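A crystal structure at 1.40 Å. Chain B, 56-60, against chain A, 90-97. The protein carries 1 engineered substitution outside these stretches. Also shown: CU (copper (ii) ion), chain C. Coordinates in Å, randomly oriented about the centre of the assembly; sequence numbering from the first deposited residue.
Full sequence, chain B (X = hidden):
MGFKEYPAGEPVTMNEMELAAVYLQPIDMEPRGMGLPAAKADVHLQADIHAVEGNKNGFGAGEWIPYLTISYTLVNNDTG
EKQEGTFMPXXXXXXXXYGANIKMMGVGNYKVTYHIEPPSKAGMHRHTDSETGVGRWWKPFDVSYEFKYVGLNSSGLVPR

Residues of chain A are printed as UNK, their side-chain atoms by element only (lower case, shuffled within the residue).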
ATOM      1  N   LYS B  56       5.191 -14.937   6.381  1.00 13.63           N
ATOM      2  CA  LYS B  56       4.149 -15.946   6.200  1.00 14.86           C
ATOM      3  C   LYS B  56       2.834 -15.338   5.749  1.00 14.72           C
ATOM      4  O   LYS B  56       1.805 -16.036   5.668  1.00 14.71           O
ATOM      5  CB  LYS B  56       3.933 -16.737   7.496  1.00 17.58           C
ATOM      6  CG  LYS B  56       5.150 -17.537   7.930  1.00 20.19           C
ATOM      7  CD  LYS B  56       4.817 -18.433   9.117  1.00 23.47           C
ATOM      8  CE  LYS B  56       5.016 -17.729  10.461  1.00 25.29           C
ATOM      9  NZ  LYS B  56       4.000 -16.691  10.804  1.00 27.97           N
ATOM     10  N   ASN B  57       2.866 -14.043   5.440  1.00 13.35           N
ATOM     11  CA  ASN B  57       1.668 -13.336   5.004  1.00 13.01           C
ATOM     12  C   ASN B  57       1.651 -12.949   3.539  1.00 12.50           C
ATOM     13  O   ASN B  57       0.815 -12.142   3.133  1.00 12.73           O
ATOM     14  CB  ASN B  57       1.434 -12.108   5.870  1.00 13.27           C
ATOM     15  CG  ASN B  57       1.238 -12.459   7.331  1.00 13.63           C
ATOM     16  OD1 ASN B  57       1.988 -12.022   8.186  1.00 14.30           O
ATOM     17  ND2 ASN B  57       0.227 -13.272   7.621  1.00 13.63           N
ATOM     18  N   GLY B  58       2.570 -13.517   2.759  1.00 11.93           N
ATOM     19  CA  GLY B  58       2.599 -13.370   1.308  1.00 12.02           C
ATOM     20  C   GLY B  58       3.518 -12.302   0.767  1.00 11.83           C
ATOM     21  O   GLY B  58       3.477 -12.030  -0.414  1.00 12.01           O
ATOM     22  N   PHE B  59       4.365 -11.728   1.620  1.00 11.75           N
ATOM     23  CA  PHE B  59       5.307 -10.692   1.175  1.00 11.77           C
ATOM     24  C   PHE B  59       6.733 -11.215   1.091  1.00 11.96           C
ATOM     25  O   PHE B  59       7.198 -11.911   1.986  1.00 12.99           O
ATOM     26  CB  PHE B  59       5.226  -9.458   2.095  1.00 11.86           C
ATOM     27  CG  PHE B  59       3.853  -8.860   2.156  1.00 11.98           C
ATOM     28  CD1 PHE B  59       3.390  -8.021   1.139  1.00 11.98           C
ATOM     29  CD2 PHE B  59       2.993  -9.194   3.198  1.00 12.60           C
ATOM     30  CE1 PHE B  59       2.095  -7.510   1.175  1.00 12.27           C
ATOM     31  CE2 PHE B  59       1.713  -8.677   3.241  1.00 13.49           C
ATOM     32  CZ  PHE B  59       1.266  -7.839   2.233  1.00 13.08           C
ATOM     33  N   GLY B  60       7.423 -10.881   0.012  1.00 12.53           N
ATOM     34  CA  GLY B  60       8.820 -11.306  -0.154  1.00 12.45           C
ATOM     35  C   GLY B  60       9.768 -10.374   0.572  1.00 12.38           C
ATOM     36  O   GLY B  60       9.413  -9.223   0.872  1.00 12.54           O
TER
ATOM     37  N   UNK A  90      -5.895  -7.455  -1.968  1.00  9.47           N
ATOM     38  CA  UNK A  90      -5.787  -8.795  -1.399  1.00 10.09           C
ATOM     39  C   UNK A  90      -4.345  -9.216  -1.352  1.00  9.89           C
ATOM     40  O   UNK A  90      -3.488  -8.627  -2.021  1.00  9.63           O
ATOM     41  c   UNK A  90      -7.947  -9.383  -2.619  1.00 11.77           C
ATOM     42  c   UNK A  90      -6.531  -9.801  -2.270  1.00 11.18           C
ATOM     43  s   UNK A  90      -8.885 -10.756  -3.327  1.00 14.12           S
ATOM     44  c   UNK A  90      -9.385 -11.526  -1.804  1.00 15.03           C
ATOM     45  N   UNK A  91      -4.052 -10.257  -0.574  1.00  9.92           N
ATOM     46  CA  UNK A  91      -2.746 -10.882  -0.626  1.00  9.82           C
ATOM     47  C   UNK A  91      -2.915 -12.409  -0.653  1.00  9.76           C
ATOM     48  O   UNK A  91      -3.721 -12.963   0.123  1.00 10.14           O
ATOM     49  c   UNK A  91      -1.799 -10.395   0.506  1.00  9.72           C
ATOM     50  c   UNK A  91      -2.295 -10.808   1.912  1.00  9.75           C
ATOM     51  c   UNK A  91      -0.371 -10.851   0.240  1.00 10.46           C
ATOM     52  N   UNK A  92      -2.208 -13.058  -1.578  1.00  9.62           N
ATOM     53  CA  UNK A  92      -2.183 -14.520  -1.689  1.00 10.07           C
ATOM     54  C   UNK A  92      -0.750 -15.003  -1.543  1.00 10.44           C
ATOM     55  O   UNK A  92       0.144 -14.210  -1.299  1.00 10.80           O
ATOM     56  c   UNK A  92      -2.779 -14.954  -3.020  1.00 10.29           C
ATOM     57  N   UNK A  93      -0.511 -16.308  -1.678  1.00 11.87           N
ATOM     58  CA  UNK A  93       0.831 -16.844  -1.473  1.00 12.79           C
ATOM     59  C   UNK A  93       1.880 -16.278  -2.426  1.00 12.27           C
ATOM     60  O   UNK A  93       3.067 -16.297  -2.125  1.00 13.17           O
ATOM     61  o   UNK A  93       0.555 -18.781  -2.864  1.00 15.33           O
ATOM     62  c   UNK A  93       0.814 -18.365  -1.550  1.00 13.57           C
ATOM     63  N   UNK A  94       1.441 -15.741  -3.565  1.00 12.58           N
ATOM     64  CA  UNK A  94       2.377 -15.149  -4.528  1.00 12.84           C
ATOM     65  C   UNK A  94       2.375 -13.628  -4.489  1.00 12.42           C
ATOM     66  O   UNK A  94       2.896 -12.990  -5.404  1.00 13.69           O
ATOM     67  o   UNK A  94      -0.204 -15.036  -5.591  1.00 14.80           O
ATOM     68  c   UNK A  94       0.701 -15.254  -6.418  1.00 14.05           C
ATOM     69  o   UNK A  94       0.520 -15.209  -7.644  1.00 16.25           O
ATOM     70  c   UNK A  94       2.083 -15.633  -5.943  1.00 13.45           C
ATOM     71  N   UNK A  95       1.804 -13.057  -3.432  1.00 11.49           N
ATOM     72  CA  UNK A  95       1.866 -11.629  -3.215  1.00 10.45           C
ATOM     73  C   UNK A  95       0.547 -10.902  -3.328  1.00 10.09           C
ATOM     74  O   UNK A  95      -0.520 -11.496  -3.501  1.00  9.75           O
ATOM     75  N   UNK A  96       0.602  -9.578  -3.226  1.00  9.09           N
ATOM     76  CA  UNK A  96      -0.605  -8.754  -3.288  1.00  9.13           C
ATOM     77  C   UNK A  96      -1.163  -8.615  -4.704  1.00  8.86           C
ATOM     78  O   UNK A  96      -0.422  -8.657  -5.701  1.00  9.66           O
ATOM     79  c   UNK A  96      -0.127  -7.402  -2.765  1.00  9.01           C
ATOM     80  c   UNK A  96       1.814  -8.784  -2.943  1.00  9.39           C
ATOM     81  c   UNK A  96       1.336  -7.371  -3.095  1.00  9.15           C
ATOM     82  N   UNK A  97      -2.476  -8.453  -4.772  1.00  8.79           N
ATOM     83  CA  UNK A  97      -3.170  -8.153  -6.036  1.00  8.89           C
ATOM     84  C   UNK A  97      -4.480  -7.490  -5.711  1.00  8.41           C
ATOM     85  O   UNK A  97      -4.788  -7.227  -4.542  1.00  8.50           O
ATOM     86  c   UNK A  97      -5.646 -10.397  -5.916  1.00  9.50           C
ATOM     87  n   UNK A  97      -5.950 -11.570  -5.271  1.00  9.73           N
ATOM     88  c   UNK A  97      -3.397  -9.418  -6.865  1.00  9.51           C
ATOM     89  c   UNK A  97      -4.280 -10.421  -6.187  1.00  9.13           C
ATOM     90  n   UNK A  97      -3.802 -11.589  -5.676  1.00 10.47           N
ATOM     91  c   UNK A  97      -4.825 -12.282  -5.126  1.00 10.57           C
TER
HETATM   92 CU    CU C 201      -7.948 -12.027  -4.249  0.50  8.05          CU

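Position 90 of chain A carries three carbons and one sulfur in an unbranched chain, the sulfur lying between two carbons. It touches nothing of the chain B stretch and turns instead to the copper ion, the sulfur 1.8 Å from CU. A thioether in a linear side chain is methionine, and Met90(A) supplies a sulfur that copper can bind.

Position 91 has three carbons, one of which carries the other two. CB points toward the chain B stretch, and one methyl reaches Asn57(B) O and lies over one face of the Phe59(B) ring. Branching at CB identifies valine. Val91(A) CG2 is 3.4 Å from Asn57(B) O and 4.0 Å from Phe59(B) CZ, a compact apolar group well matched to the aromatic face.

Position 92 has a single carbon, its CA-to-CB bond directed away from the chain B stretch, and its backbone O is 3.7 Å from Gly58(B) CA. It is alanine; the side chain plays no part in the contact, so a lone methyl is enough.

Position 93 has one carbon followed by one oxygen. Its CA-to-CB bond points away and the side chain touches nothing of the chain B stretch. This is serine, and the small polar group of Ser93(A) is at home in an exposed turn.

Position 94 has two carbons, the second bearing two oxygens. Its CA-to-CB bond also points away, and the side chain makes no contact. A carboxylate on a short stem is aspartate; exposure suits its charge.

Position 95 has no side-chain atoms, and its CA lies 3.3 Å from Gly58(B) O. It is glycine: with phi at 113° and psi at -175°, a CB would be jammed against the preceding carbonyl oxygen. Gly95(A) N donates to Ala92(A) O at 2.9 Å, closing a type I turn.

Position 96 has three carbons closing a ring onto the backbone nitrogen, and a ring carbon approaches Phe59(B). This is proline; Pro96(A) CD, 4.3 Å from Phe59(B) CE1, adds a rigid apolar surface.

Position 97 has one carbon leading to a five-membered ring of three carbons and two nitrogens. It does not reach the chain B stretch; a ring nitrogen binds CU. It is histidine, with His97(A) NE2 2.3 Å from CU. Paired backbone hydrogen bonds join it to Met90(A).

The contact works by shape, without hydrogen bonds between the stretches. Gly58(B) lets the backbones approach: a CB there would lie 2.6 Å from Ala92(A) O and 2.8 Å from Val91(A) CG2. Its carbonyl receives a CA-H...O contact from Gly95(A), while Phe59(B) packs against Val91(A) and Pro96(A). One cost is Asn57(B) O, buried without a polar partner.

Chain A (90-97) MVASDGPH
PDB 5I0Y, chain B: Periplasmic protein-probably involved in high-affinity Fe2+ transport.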